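Local coordinates for oxalate--CoA ligase (Arabidopsis thaliana, PDB 5IE2), which is an AMP-binding enzyme of the ANL superfamily, built of a large AMP-binding domain and a smaller C-terminal domain, and binds ATP, at residues 60-65 / 107-112; 185-190 / 316-321; 203-208 / 252-257; 292-297 / 426-431. All blocks are in the same frame, centred on the assembly; numbering follows the deposited sequence.

Contact 1: residues 60-65 / 107-112; sequences ALTFPN and LLTSKE
Two backbone hydrogen bonds tie segments 60-65 and 107-112 together as parallel strands. Leu-108 supplies both groups: its N-H meets Ala-60 O at 2.8 Å, nearly straight at 173° and in the carbonyl plane, while its O takes the Thr-62 N-H at 3.0 Å. Beyond this point a water replaces the direct pairing, donating to Thr-62 O (2.5 Å) and accepting from Ser-110 N (2.8 Å). Apolar contacts fill both faces. Leu-61 and Leu-108 lie side by side and pack CD2 against CD1 at 4.0 Å. On the other face, Ala-60 CB touches Leu-107 CD1, and the methyls of Thr-62 and Thr-109 meet CG2 to CG2 at 3.8 Å. For Thr-62, chi1 -173° sets CG2 in the crowded position, against Thr-109, and OG1 anti to the backbone N, where it is hydrogen-bonded to Leu-86 O. The one aromatic contact is made by Phe-63, whose ring lies against the backbone of 108-110, with Thr-109 CA 3.6 Å above one face and near the rim. Strands 58-61 and 104-110 are neighbouring inner strands of a five-stranded, mostly parallel sheet with helices 67-78 and 115-123 on its two faces, a Rossmann-like alpha/beta arrangement within the AMP-binding domain.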
loop_
_atom_site.group_PDB
_atom_site.type_symbol
_atom_site.label_atom_id
_atom_site.label_comp_id
_atom_site.label_asym_id
_atom_site.label_seq_id
_atom_site.Cartn_x
_atom_site.Cartn_y
_atom_site.Cartn_z
ATOM N N ALA A 60 13.327 -9.991 -10.491
ATOM C CA ALA A 60 12.094 -9.235 -10.795
ATOM C C ALA A 60 10.929 -10.201 -10.899
ATOM O O ALA A 60 11.101 -11.349 -11.328
ATOM C CB ALA A 60 12.245 -8.417 -12.134
ATOM N N LEU A 61 9.763 -9.771 -10.407
ATOM C CA LEU A 61 8.548 -10.611 -10.486
ATOM C C LEU A 61 7.444 -9.807 -11.170
ATOM O O LEU A 61 7.205 -8.649 -10.786
ATOM C CB LEU A 61 8.059 -11.033 -9.096
ATOM C CG LEU A 61 9.077 -11.889 -8.342
ATOM C CD1 LEU A 61 9.834 -10.999 -7.402
ATOM C CD2 LEU A 61 8.379 -13.006 -7.591
ATOM N N THR A 62 6.757 -10.368 -12.163
ATOM C CA THR A 62 5.556 -9.642 -12.591
ATOM C C THR A 62 4.416 -10.648 -12.787
ATOM O O THR A 62 4.479 -11.585 -13.617
ATOM C CB THR A 62 5.813 -8.764 -13.839
ATOM O OG1 THR A 62 4.640 -7.957 -14.083
ATOM C CG2 THR A 62 6.162 -9.598 -15.069
ATOM N N PHE A 63 3.414 -10.486 -11.923
ATOM C CA PHE A 63 2.275 -11.409 -11.797
ATOM C C PHE A 63 1.030 -10.589 -11.484
ATOM O O PHE A 63 1.145 -9.529 -10.864
ATOM C CB PHE A 63 2.478 -12.375 -10.621
ATOM C CG PHE A 63 3.574 -13.438 -10.813
ATOM C CD1 PHE A 63 3.230 -14.764 -11.085
ATOM C CD2 PHE A 63 4.922 -13.141 -10.536
ATOM C CE1 PHE A 63 4.227 -15.753 -11.200
ATOM C CE2 PHE A 63 5.940 -14.115 -10.657
ATOM C CZ PHE A 63 5.595 -15.443 -10.956
ATOM N N PRO A 64 -0.160 -11.121 -11.782
ATOM C CA PRO A 64 -1.356 -10.662 -11.043
ATOM C C PRO A 64 -1.284 -11.107 -9.577
ATOM O O PRO A 64 -0.273 -11.711 -9.139
ATOM C CB PRO A 64 -2.542 -11.377 -11.760
ATOM C CG PRO A 64 -1.908 -12.143 -12.968
ATOM C CD PRO A 64 -0.419 -12.309 -12.629
ATOM N N ASN A 65 -2.348 -10.886 -8.803
ATOM C CA ASN A 65 -2.336 -11.321 -7.397
ATOM C C ASN A 65 -2.650 -12.802 -7.335
ATOM O O ASN A 65 -3.821 -13.190 -7.173
ATOM C CB ASN A 65 -3.343 -10.538 -6.535
ATOM C CG ASN A 65 -2.858 -9.117 -6.213
ATOM O OD1 ASN A 65 -1.706 -8.740 -6.522
ATOM N ND2 ASN A 65 -3.740 -8.308 -5.596
ATOM N N LEU A 107 13.908 -12.713 -14.399
ATOM C CA LEU A 107 12.510 -12.278 -14.463
ATOM C C LEU A 107 11.622 -13.487 -14.239
ATOM O O LEU A 107 11.713 -14.463 -14.988
ATOM C CB LEU A 107 12.177 -11.661 -15.833
ATOM C CG LEU A 107 10.678 -11.383 -16.029
ATOM C CD1 LEU A 107 10.172 -10.319 -15.037
ATOM C CD2 LEU A 107 10.445 -10.939 -17.498
ATOM N N LEU A 108 10.767 -13.454 -13.209
ATOM C CA LEU A 108 9.766 -14.517 -13.022
ATOM C C LEU A 108 8.381 -14.044 -13.449
ATOM O O LEU A 108 7.989 -12.894 -13.162
ATOM C CB LEU A 108 9.686 -14.935 -11.536
ATOM C CG LEU A 108 10.988 -15.478 -10.937
ATOM C CD1 LEU A 108 10.805 -15.553 -9.415
ATOM C CD2 LEU A 108 11.133 -16.884 -11.530
ATOM N N THR A 109 7.635 -14.933 -14.120
ATOM C CA THR A 109 6.247 -14.678 -14.478
ATOM C C THR A 109 5.453 -15.964 -14.327
ATOM O O THR A 109 6.037 -17.027 -14.092
ATOM C CB THR A 109 6.063 -14.197 -15.979
ATOM O OG1 THR A 109 6.314 -15.309 -16.840
ATOM C CG2 THR A 109 7.021 -13.056 -16.387
ATOM N N SER A 110 4.137 -15.876 -14.527
ATOM C CA SER A 110 3.320 -17.060 -14.643
ATOM C C SER A 110 3.639 -17.779 -15.941
ATOM O O SER A 110 4.349 -17.276 -16.808
ATOM C CB SER A 110 1.812 -16.728 -14.622
ATOM O OG SER A 110 1.483 -16.095 -15.861
ATOM N N LYS A 111 3.061 -18.971 -16.070
ATOM C CA LYS A 111 3.231 -19.744 -17.293
ATOM C C LYS A 111 2.586 -19.028 -18.466
ATOM O O LYS A 111 3.040 -19.196 -19.612
ATOM C CB LYS A 111 2.563 -21.126 -17.152
ATOM C CG LYS A 111 2.903 -22.019 -18.316
ATOM C CD LYS A 111 2.190 -23.362 -18.272
ATOM C CE LYS A 111 2.837 -24.295 -19.313
ATOM N NZ LYS A 111 4.335 -24.298 -19.134
ATOM N N GLU A 112 1.545 -18.224 -18.212
ATOM C CA GLU A 112 0.909 -17.486 -19.343
ATOM C C GLU A 112 1.857 -16.375 -19.834
ATOM O O GLU A 112 1.887 -15.976 -21.024
ATOM C CB GLU A 112 -0.440 -16.879 -18.946
ATOM C CG GLU A 112 -1.548 -17.835 -18.588
ATOM C CD GLU A 112 -1.526 -18.348 -17.128
ATOM O OE1 GLU A 112 -0.627 -17.988 -16.333
ATOM O OE2 GLU A 112 -2.460 -19.098 -16.760
HETATM O O HOH W 1 2.953 -13.331 -14.630
#

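Contact 2: residues 185-190 / 316-321; sequences LNLASS and EATHLM. With ACY (acetic acid), chain E.
Thr-318 is the residue through which the bend before strand 319-323 leans on helix 184-198 in the AMP-binding domain, where the Ala-317 side chain is about 8 Å from the bound ATP. Its left-handed backbone (phi 51°, psi 50°) presents CB to the helix, 3.3 Å from Ser-190 OG. From CB, OG1 branches across Asn-186, touching Asn-186 CB at 3.3 Å, and finds its hydrogen-bond partner in Asn-369 O. The methyl CG2, anti to the backbone N, packs on Leu-187 CD2 at 3.8 Å, the two side chains crossing at about a right angle, and lies close to Asn-186 O and Ser-190 OG. On the neighbouring His-319, the ND1 N-H donates to OXT of an acetic acid molecule at 2.7 Å (156°), probably from the crystallisation liquor. The ring stacks on His-216; with ND1 as donor and Arg-286 NH1 hydrogen-bonded to NE2, the imidazole is probably neutral. Ser-190 OG grips the backbone, donating to Thr-318 O at 2.8 Å from above the carbonyl plane. It also accepts from a water that donates to Leu-320 O, so one buried hydroxyl, used as both donor and acceptor, ties the helix to a bend of left-handed backbone.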
loop_
_atom_site.group_PDB
_atom_site.type_symbol
_atom_site.label_atom_id
_atom_site.label_comp_id
_atom_site.label_asym_id
_atom_site.label_seq_id
_atom_site.Cartn_x
_atom_site.Cartn_y
_atom_site.Cartn_z
ATOM N N LEU A 185 15.144 -7.143 7.789
ATOM C CA LEU A 185 14.828 -6.482 9.048
ATOM C C LEU A 185 13.707 -5.469 8.872
ATOM O O LEU A 185 12.783 -5.401 9.705
ATOM C CB LEU A 185 16.090 -5.829 9.628
ATOM C CG LEU A 185 15.918 -4.918 10.878
ATOM C CD1 LEU A 185 15.305 -5.670 12.054
ATOM C CD2 LEU A 185 17.298 -4.262 11.287
ATOM N N ASN A 186 13.776 -4.655 7.806
ATOM C CA ASN A 186 12.687 -3.730 7.521
ATOM C C ASN A 186 11.326 -4.488 7.513
ATOM O O ASN A 186 10.321 -4.070 8.161
ATOM C CB ASN A 186 12.889 -3.055 6.152
ATOM C CG ASN A 186 13.995 -1.986 6.114
ATOM O OD1 ASN A 186 14.582 -1.773 5.052
ATOM N ND2 ASN A 186 14.294 -1.313 7.242
ATOM N N LEU A 187 11.283 -5.591 6.765
ATOM C CA LEU A 187 10.027 -6.348 6.595
ATOM C C LEU A 187 9.541 -6.938 7.924
ATOM O O LEU A 187 8.362 -6.844 8.263
ATOM C CB LEU A 187 10.210 -7.483 5.572
ATOM C CG LEU A 187 10.518 -7.016 4.120
ATOM C CD1 LEU A 187 10.683 -8.266 3.241
ATOM C CD2 LEU A 187 9.402 -6.233 3.528
ATOM N N ALA A 188 10.452 -7.593 8.651
ATOM C CA ALA A 188 10.100 -8.168 9.953
ATOM C C ALA A 188 9.574 -7.118 10.929
ATOM O O ALA A 188 8.579 -7.316 11.606
ATOM C CB ALA A 188 11.320 -8.870 10.562
ATOM N N SER A 189 10.226 -5.956 10.977
ATOM C CA SER A 189 9.771 -4.868 11.816
ATOM C C SER A 189 8.366 -4.425 11.452
ATOM O O SER A 189 7.532 -4.251 12.340
ATOM C CB SER A 189 10.749 -3.657 11.700
ATOM O OG SER A 189 12.038 -4.088 12.131
ATOM N N SER A 190 8.100 -4.194 10.148
ATOM C CA SER A 190 6.747 -3.724 9.832
ATOM C C SER A 190 5.668 -4.775 10.077
ATOM O O SER A 190 4.569 -4.440 10.541
ATOM C CB SER A 190 6.647 -3.277 8.378
ATOM O OG SER A 190 7.272 -2.006 8.305
ATOM N N GLU A 316 8.984 4.155 1.971
ATOM C CA GLU A 316 10.267 4.283 2.703
ATOM C C GLU A 316 10.243 3.800 4.160
ATOM O O GLU A 316 11.300 3.566 4.773
ATOM C CB GLU A 316 10.730 5.748 2.711
ATOM C CG GLU A 316 11.180 6.296 1.382
ATOM C CD GLU A 316 10.016 7.003 0.636
ATOM O OE1 GLU A 316 8.855 6.563 0.777
ATOM O OE2 GLU A 316 10.296 8.005 -0.072
ATOM N N ALA A 317 9.043 3.680 4.710
ATOM C CA ALA A 317 8.830 3.179 6.083
ATOM C C ALA A 317 8.446 1.691 6.053
ATOM O O ALA A 317 7.951 1.178 7.042
ATOM C CB ALA A 317 7.673 4.025 6.762
ATOM N N THR A 318 8.613 1.024 4.903
ATOM C CA THR A 318 8.096 -0.363 4.730
ATOM C C THR A 318 6.587 -0.357 5.155
ATOM O O THR A 318 6.128 -1.190 5.934
ATOM C CB THR A 318 8.948 -1.416 5.530
ATOM O OG1 THR A 318 10.316 -1.145 5.225
ATOM C CG2 THR A 318 8.663 -2.870 5.056
ATOM N N HIS A 319 5.862 0.601 4.608
ATOM C CA HIS A 319 4.425 0.797 4.878
ATOM C C HIS A 319 4.203 1.512 6.244
ATOM O O HIS A 319 4.488 2.706 6.366
ATOM C CB HIS A 319 3.645 -0.560 4.768
ATOM C CG HIS A 319 2.146 -0.386 4.728
ATOM N ND1 HIS A 319 1.510 0.482 3.860
ATOM C CD2 HIS A 319 1.161 -0.947 5.493
ATOM C CE1 HIS A 319 0.200 0.448 4.093
ATOM N NE2 HIS A 319 -0.038 -0.407 5.077
ATOM N N LEU A 320 3.685 0.815 7.254
ATOM C CA LEU A 320 3.060 1.470 8.408
ATOM C C LEU A 320 3.989 2.446 9.200
ATOM O O LEU A 320 5.113 2.065 9.622
ATOM C CB LEU A 320 2.555 0.380 9.372
ATOM C CG LEU A 320 1.917 0.914 10.670
ATOM C CD1 LEU A 320 0.639 1.617 10.349
ATOM C CD2 LEU A 320 1.678 -0.300 11.604
ATOM N N MET A 321 3.490 3.659 9.412
ATOM C CA MET A 321 4.091 4.599 10.353
ATOM C C MET A 321 3.169 4.809 11.577
ATOM O O MET A 321 3.596 4.625 12.736
ATOM C CB MET A 321 4.367 5.947 9.663
ATOM C CG MET A 321 5.530 5.807 8.639
ATOM S SD MET A 321 5.792 7.372 7.756
ATOM C CE MET A 321 4.386 7.333 6.591
HETATM C C ACY E . 1.324 3.081 1.766
HETATM O O ACY E . 0.117 2.747 2.058
HETATM O OXT ACY E . 2.355 2.541 2.266
HETATM C CH3 ACY E . 1.535 4.222 0.806
HETATM O O HOH W 2 5.998 -0.447 10.210
#

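Contact 3: residues 203-208 / 252-257; sequences SDSTVI and YNATWY
Four first torsions bring the polar groups of 203-208 and 252-257 together: Ser-205 OG and Thr-206 OG1 lie anti to their backbone N (chi1 165° and -165°), while Thr-255 OG1 and the Trp-256 ring take the crowded position between backbone N and carbonyl carbon. The setting is the exit of helix 242-251, closed by a Schellman motif with Asn-253 as its C-prime residue, where the outermost strands of two sheets, 205-207 and 256-259, come together. Ser-205 is gripped repeatedly. Its O accepts Thr-255 N-H on a lone pair at 2.8 Å and, weakly, Trp-256 N-H; its N donates to Thr-255 OG1 at 3.1 Å; its OG donates to Tyr-252 O at 2.8 Å. Thr-255 OG1 in turn donates to Asp-204 OD1 at 2.7 Å, which receives it on its anti lone pair, away from OD2, so the hydroxyl bridges backbone and carboxylate. Asp-204 OD2 is salt-bridged to Arg-283, which probably favours the ionised form. A water spans the outer end, donating to both Ser-203 O and Asn-253 O. At the inner end, Thr-206 OG1 donates to Trp-256 O at 2.7 Å, while Thr-206 CB makes a CH-pi contact over the face of the Trp-256 five-membered ring, 3.8 Å from its centroid and 21° off its normal.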
loop_
_atom_site.group_PDB
_atom_site.type_symbol
_atom_site.label_atom_id
_atom_site.label_comp_id
_atom_site.label_asym_id
_atom_site.label_seq_id
_atom_site.Cartn_x
_atom_site.Cartn_y
_atom_site.Cartn_z
ATOM N N SER A 203 -6.541 -16.672 14.136
ATOM C CA SER A 203 -7.940 -16.819 13.720
ATOM C C SER A 203 -8.395 -15.743 12.721
ATOM O O SER A 203 -9.538 -15.772 12.240
ATOM C CB SER A 203 -8.877 -16.810 14.938
ATOM O OG SER A 203 -8.793 -15.573 15.615
ATOM N N ASP A 204 -7.523 -14.801 12.380
ATOM C CA ASP A 204 -7.939 -13.775 11.418
ATOM C C ASP A 204 -7.846 -14.250 9.965
ATOM O O ASP A 204 -7.193 -15.239 9.631
ATOM C CB ASP A 204 -7.089 -12.481 11.587
ATOM C CG ASP A 204 -7.526 -11.681 12.844
ATOM O OD1 ASP A 204 -8.730 -11.382 12.926
ATOM O OD2 ASP A 204 -6.696 -11.472 13.781
ATOM N N SER A 205 -8.542 -13.516 9.098
ATOM C CA SER A 205 -8.680 -13.905 7.726
ATOM C C SER A 205 -9.020 -12.662 6.924
ATOM O O SER A 205 -9.820 -11.850 7.390
ATOM C CB SER A 205 -9.814 -14.941 7.595
ATOM O OG SER A 205 -10.185 -15.083 6.242
ATOM N N THR A 206 -8.442 -12.520 5.732
ATOM C CA THR A 206 -8.764 -11.345 4.900
ATOM C C THR A 206 -8.754 -11.678 3.419
ATOM O O THR A 206 -8.238 -12.738 2.991
ATOM C CB THR A 206 -7.782 -10.148 5.175
ATOM O OG1 THR A 206 -8.360 -8.973 4.616
ATOM C CG2 THR A 206 -6.422 -10.373 4.518
ATOM N N VAL A 207 -9.347 -10.777 2.618
ATOM C CA VAL A 207 -9.317 -10.881 1.157
ATOM C C VAL A 207 -8.481 -9.713 0.646
ATOM O O VAL A 207 -8.736 -8.586 1.050
ATOM C CB VAL A 207 -10.739 -10.807 0.539
ATOM C CG1 VAL A 207 -10.674 -10.671 -1.012
ATOM C CG2 VAL A 207 -11.567 -12.057 0.989
ATOM N N ILE A 208 -7.503 -9.998 -0.203
ATOM C CA ILE A 208 -6.616 -8.970 -0.785
ATOM C C ILE A 208 -7.344 -8.237 -1.920
ATOM O O ILE A 208 -7.781 -8.870 -2.908
ATOM C CB ILE A 208 -5.321 -9.589 -1.356
ATOM C CG1 ILE A 208 -4.577 -10.380 -0.272
ATOM C CG2 ILE A 208 -4.434 -8.469 -2.000
ATOM C CD1 ILE A 208 -4.045 -9.494 0.843
ATOM N N TYR A 252 -14.739 -17.300 2.957
ATOM C CA TYR A 252 -13.470 -17.601 3.590
ATOM C C TYR A 252 -13.336 -16.965 4.969
ATOM O O TYR A 252 -12.215 -16.834 5.465
ATOM C CB TYR A 252 -12.315 -17.184 2.650
ATOM C CG TYR A 252 -12.331 -18.042 1.380
ATOM C CD1 TYR A 252 -11.758 -19.334 1.384
ATOM C CD2 TYR A 252 -12.979 -17.602 0.233
ATOM C CE1 TYR A 252 -11.771 -20.136 0.227
ATOM C CE2 TYR A 252 -13.038 -18.408 -0.937
ATOM C CZ TYR A 252 -12.487 -19.685 -0.911
ATOM O OH TYR A 252 -12.554 -20.489 -2.066
ATOM N N ASN A 253 -14.463 -16.666 5.605
ATOM C CA ASN A 253 -14.505 -16.355 7.059
ATOM C C ASN A 253 -13.659 -15.136 7.417
ATOM O O ASN A 253 -12.988 -15.128 8.444
ATOM C CB ASN A 253 -14.024 -17.536 7.899
ATOM C CG ASN A 253 -14.798 -18.810 7.569
ATOM O OD1 ASN A 253 -15.987 -18.753 7.372
ATOM N ND2 ASN A 253 -14.110 -19.934 7.484
ATOM N N ALA A 254 -13.687 -14.144 6.563
ATOM C CA ALA A 254 -12.865 -12.931 6.800
ATOM C C ALA A 254 -13.267 -12.214 8.080
ATOM O O ALA A 254 -14.444 -12.209 8.483
ATOM C CB ALA A 254 -12.987 -11.953 5.653
ATOM N N THR A 255 -12.256 -11.601 8.708
ATOM C CA THR A 255 -12.451 -10.869 9.948
ATOM C C THR A 255 -12.041 -9.407 9.791
ATOM O O THR A 255 -12.255 -8.615 10.720
ATOM C CB THR A 255 -11.628 -11.468 11.106
ATOM O OG1 THR A 255 -10.248 -11.485 10.733
ATOM C CG2 THR A 255 -12.090 -12.929 11.432
ATOM N N TRP A 256 -11.403 -9.076 8.667
ATOM C CA TRP A 256 -11.014 -7.663 8.440
ATOM C C TRP A 256 -10.658 -7.502 6.965
ATOM O O TRP A 256 -10.471 -8.522 6.254
ATOM C CB TRP A 256 -9.796 -7.303 9.350
ATOM C CG TRP A 256 -8.544 -8.015 8.976
ATOM C CD1 TRP A 256 -8.279 -9.366 9.143
ATOM C CD2 TRP A 256 -7.379 -7.449 8.347
ATOM N NE1 TRP A 256 -7.012 -9.654 8.679
ATOM C CE2 TRP A 256 -6.417 -8.494 8.229
ATOM C CE3 TRP A 256 -7.028 -6.133 7.948
ATOM C CZ2 TRP A 256 -5.110 -8.279 7.687
ATOM C CZ3 TRP A 256 -5.718 -5.901 7.415
ATOM C CH2 TRP A 256 -4.789 -6.984 7.259
ATOM N N TYR A 257 -10.481 -6.248 6.499
ATOM C CA TYR A 257 -9.781 -6.009 5.243
ATOM C C TYR A 257 -9.145 -4.608 5.308
ATOM O O TYR A 257 -9.478 -3.794 6.194
ATOM C CB TYR A 257 -10.703 -6.144 3.972
ATOM C CG TYR A 257 -11.648 -4.986 3.697
ATOM C CD1 TYR A 257 -11.329 -3.990 2.756
ATOM C CD2 TYR A 257 -12.871 -4.895 4.358
ATOM C CE1 TYR A 257 -12.192 -2.930 2.490
ATOM C CE2 TYR A 257 -13.746 -3.861 4.105
ATOM C CZ TYR A 257 -13.409 -2.875 3.151
ATOM O OH TYR A 257 -14.269 -1.834 2.900
HETATM O O HOH W 3 -11.432 -16.533 10.262
#

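Contact 4: residues 292-297 / 426-431; sequences LAPVIL and VDAVLL
Helix 423-430 of the C-terminal domain meets the start of helix 294-304 of the AMP-binding domain through a small apolar patch. Along 426-431, Val-426 faces Pro-484, and Asp-427 turns to its own domain, where its carboxylate is salt-bridged to Arg-503 and accepts from Ala-441 N. Ala-428 is the first to touch 292-297. Its CA and CB meet Ala-293 CB at 3.8 and 4.0 Å, and its CB also reaches Pro-294 CD at 4.1 Å; with methyl against methyl, the backbones come close, CA to CA 4.8 Å. The carbonyl of Ala-428 receives a hydrogen bond from a water, which in turn accepts from Val-295 N. No direct hydrogen bond joins the segments, so this water provides a polar link between a carbonyl of one helix and a first-turn N-H of the other. Val-429 and Leu-430 turn to helix 467-477 of their own domain. Leu-431 closes the patch. Its CG lies anti to the carbonyl carbon (chi1 -69°), and from there CD1 reaches between Ala-293 CB at 3.8 Å and Ile-296 CG1 at 4.0 Å, while CB meets Val-295 CG1, also at 3.8 Å; its O has a weak hydrogen bond to Arg-299 NH2. A small, partly buried interface with no direct hydrogen bond between the segments is consistent with the mobile C-terminal domain of ANL enzymes. Around it, Ala-293 occupies the N-cap position of helix 294-304, helix 261-273 adds Gln-265 beside Ile-296 and Leu-431, and strand 308-314 lies behind Leu-292 and Leu-297.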
loop_
_atom_site.group_PDB
_atom_site.type_symbol
_atom_site.label_atom_id
_atom_site.label_comp_id
_atom_site.label_asym_id
_atom_site.label_seq_id
_atom_site.Cartn_x
_atom_site.Cartn_y
_atom_site.Cartn_z
ATOM N N LEU A 292 -8.537 9.488 4.272
ATOM C CA LEU A 292 -9.929 9.004 4.329
ATOM C C LEU A 292 -10.821 10.148 4.845
ATOM O O LEU A 292 -10.717 10.546 6.008
ATOM C CB LEU A 292 -10.093 7.808 5.289
ATOM C CG LEU A 292 -11.495 7.187 5.399
ATOM C CD1 LEU A 292 -11.855 6.469 4.118
ATOM C CD2 LEU A 292 -11.582 6.175 6.558
ATOM N N ALA A 293 -11.687 10.696 3.995
ATOM C CA ALA A 293 -12.540 11.762 4.469
ATOM C C ALA A 293 -13.440 11.225 5.579
ATOM O O ALA A 293 -13.919 10.076 5.489
ATOM C CB ALA A 293 -13.387 12.334 3.296
ATOM N N PRO A 294 -13.703 12.046 6.614
ATOM C CA PRO A 294 -14.617 11.610 7.683
ATOM C C PRO A 294 -15.968 11.093 7.169
ATOM O O PRO A 294 -16.556 10.154 7.741
ATOM C CB PRO A 294 -14.800 12.877 8.513
ATOM C CG PRO A 294 -13.379 13.531 8.412
ATOM C CD PRO A 294 -12.972 13.289 6.975
ATOM N N VAL A 295 -16.453 11.671 6.082
ATOM C CA VAL A 295 -17.777 11.219 5.595
ATOM C C VAL A 295 -17.680 9.784 5.025
ATOM O O VAL A 295 -18.606 8.953 5.192
ATOM C CB VAL A 295 -18.337 12.212 4.581
ATOM C CG1 VAL A 295 -17.550 12.183 3.264
ATOM C CG2 VAL A 295 -19.853 11.930 4.333
ATOM N N ILE A 296 -16.543 9.429 4.413
ATOM C CA ILE A 296 -16.381 8.049 3.958
ATOM C C ILE A 296 -16.245 7.099 5.149
ATOM O O ILE A 296 -16.781 5.983 5.140
ATOM C CB ILE A 296 -15.171 7.881 3.022
ATOM C CG1 ILE A 296 -15.259 8.869 1.836
ATOM C CG2 ILE A 296 -15.043 6.403 2.575
ATOM C CD1 ILE A 296 -16.684 8.777 1.076
ATOM N N LEU A 297 -15.518 7.534 6.178
ATOM C CA LEU A 297 -15.421 6.717 7.389
ATOM C C LEU A 297 -16.843 6.417 7.940
ATOM O O LEU A 297 -17.189 5.230 8.211
ATOM C CB LEU A 297 -14.542 7.439 8.448
ATOM C CG LEU A 297 -14.267 6.653 9.742
ATOM C CD1 LEU A 297 -12.918 7.130 10.358
ATOM C CD2 LEU A 297 -15.361 6.815 10.785
ATOM N N VAL A 426 -10.118 20.391 1.966
ATOM C CA VAL A 426 -11.143 20.783 0.982
ATOM C C VAL A 426 -11.773 19.535 0.331
ATOM O O VAL A 426 -13.005 19.492 0.182
ATOM C CB VAL A 426 -10.563 21.735 -0.089
ATOM C CG1 VAL A 426 -11.603 22.078 -1.151
ATOM C CG2 VAL A 426 -10.065 23.003 0.540
ATOM N N ASP A 427 -10.964 18.507 0.002
ATOM C CA ASP A 427 -11.504 17.241 -0.544
ATOM C C ASP A 427 -12.582 16.655 0.353
ATOM O O ASP A 427 -13.621 16.109 -0.116
ATOM C CB ASP A 427 -10.439 16.123 -0.662
ATOM C CG ASP A 427 -9.404 16.351 -1.747
ATOM O OD1 ASP A 427 -9.535 17.301 -2.527
ATOM O OD2 ASP A 427 -8.436 15.532 -1.834
ATOM N N ALA A 428 -12.262 16.673 1.648
ATOM C CA ALA A 428 -13.188 16.105 2.622
ATOM C C ALA A 428 -14.519 16.868 2.549
ATOM O O ALA A 428 -15.590 16.277 2.666
ATOM C CB ALA A 428 -12.603 16.168 4.035
ATOM N N VAL A 429 -14.447 18.176 2.371
ATOM C CA VAL A 429 -15.731 18.911 2.241
ATOM C C VAL A 429 -16.463 18.548 0.938
ATOM O O VAL A 429 -17.686 18.354 0.932
ATOM C CB VAL A 429 -15.512 20.454 2.340
ATOM C CG1 VAL A 429 -16.733 21.246 1.784
ATOM C CG2 VAL A 429 -15.178 20.886 3.816
ATOM N N LEU A 430 -15.744 18.460 -0.167
ATOM C CA LEU A 430 -16.403 18.162 -1.463
ATOM C C LEU A 430 -17.168 16.869 -1.400
ATOM O O LEU A 430 -18.282 16.754 -1.928
ATOM C CB LEU A 430 -15.376 18.053 -2.568
ATOM C CG LEU A 430 -14.704 19.391 -2.843
ATOM C CD1 LEU A 430 -13.527 19.197 -3.833
ATOM C CD2 LEU A 430 -15.781 20.354 -3.363
ATOM N N LEU A 431 -16.561 15.864 -0.771
ATOM C CA LEU A 431 -17.238 14.566 -0.697
ATOM C C LEU A 431 -18.531 14.557 0.148
ATOM O O LEU A 431 -19.277 13.565 0.116
ATOM C CB LEU A 431 -16.274 13.507 -0.115
ATOM C CG LEU A 431 -15.123 13.146 -1.051
ATOM C CD1 LEU A 431 -14.228 12.034 -0.442
ATOM C CD2 LEU A 431 -15.626 12.694 -2.422
HETATM O O HOH W 4 -15.777 14.459 5.132
#

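Overall arrangement
Contacts 1, 2 and 3 lie within the AMP-binding domain and are largely buried, whereas contact 4 is only partly buried and joins that domain to the C-terminal one. Contact 1 is regular parallel-sheet pairing with apolar faces; contact 2 joins a helix to a turn by one hydroxyl bond and packing; contact 3 relies on a dense set of side-chain and backbone hydrogen bonds; contact 4 is apolar packing with a water between two backbone groups. Contacts 2 and 3 reach the same sheet through strands 319-323 and 256-259, and contact 3 is nested in the loop that contact 2 closes. Asn-65 touches Ile-208, linking contacts 1 and 3, while contacts 1 and 4 lie on opposite sides of the chain's centre.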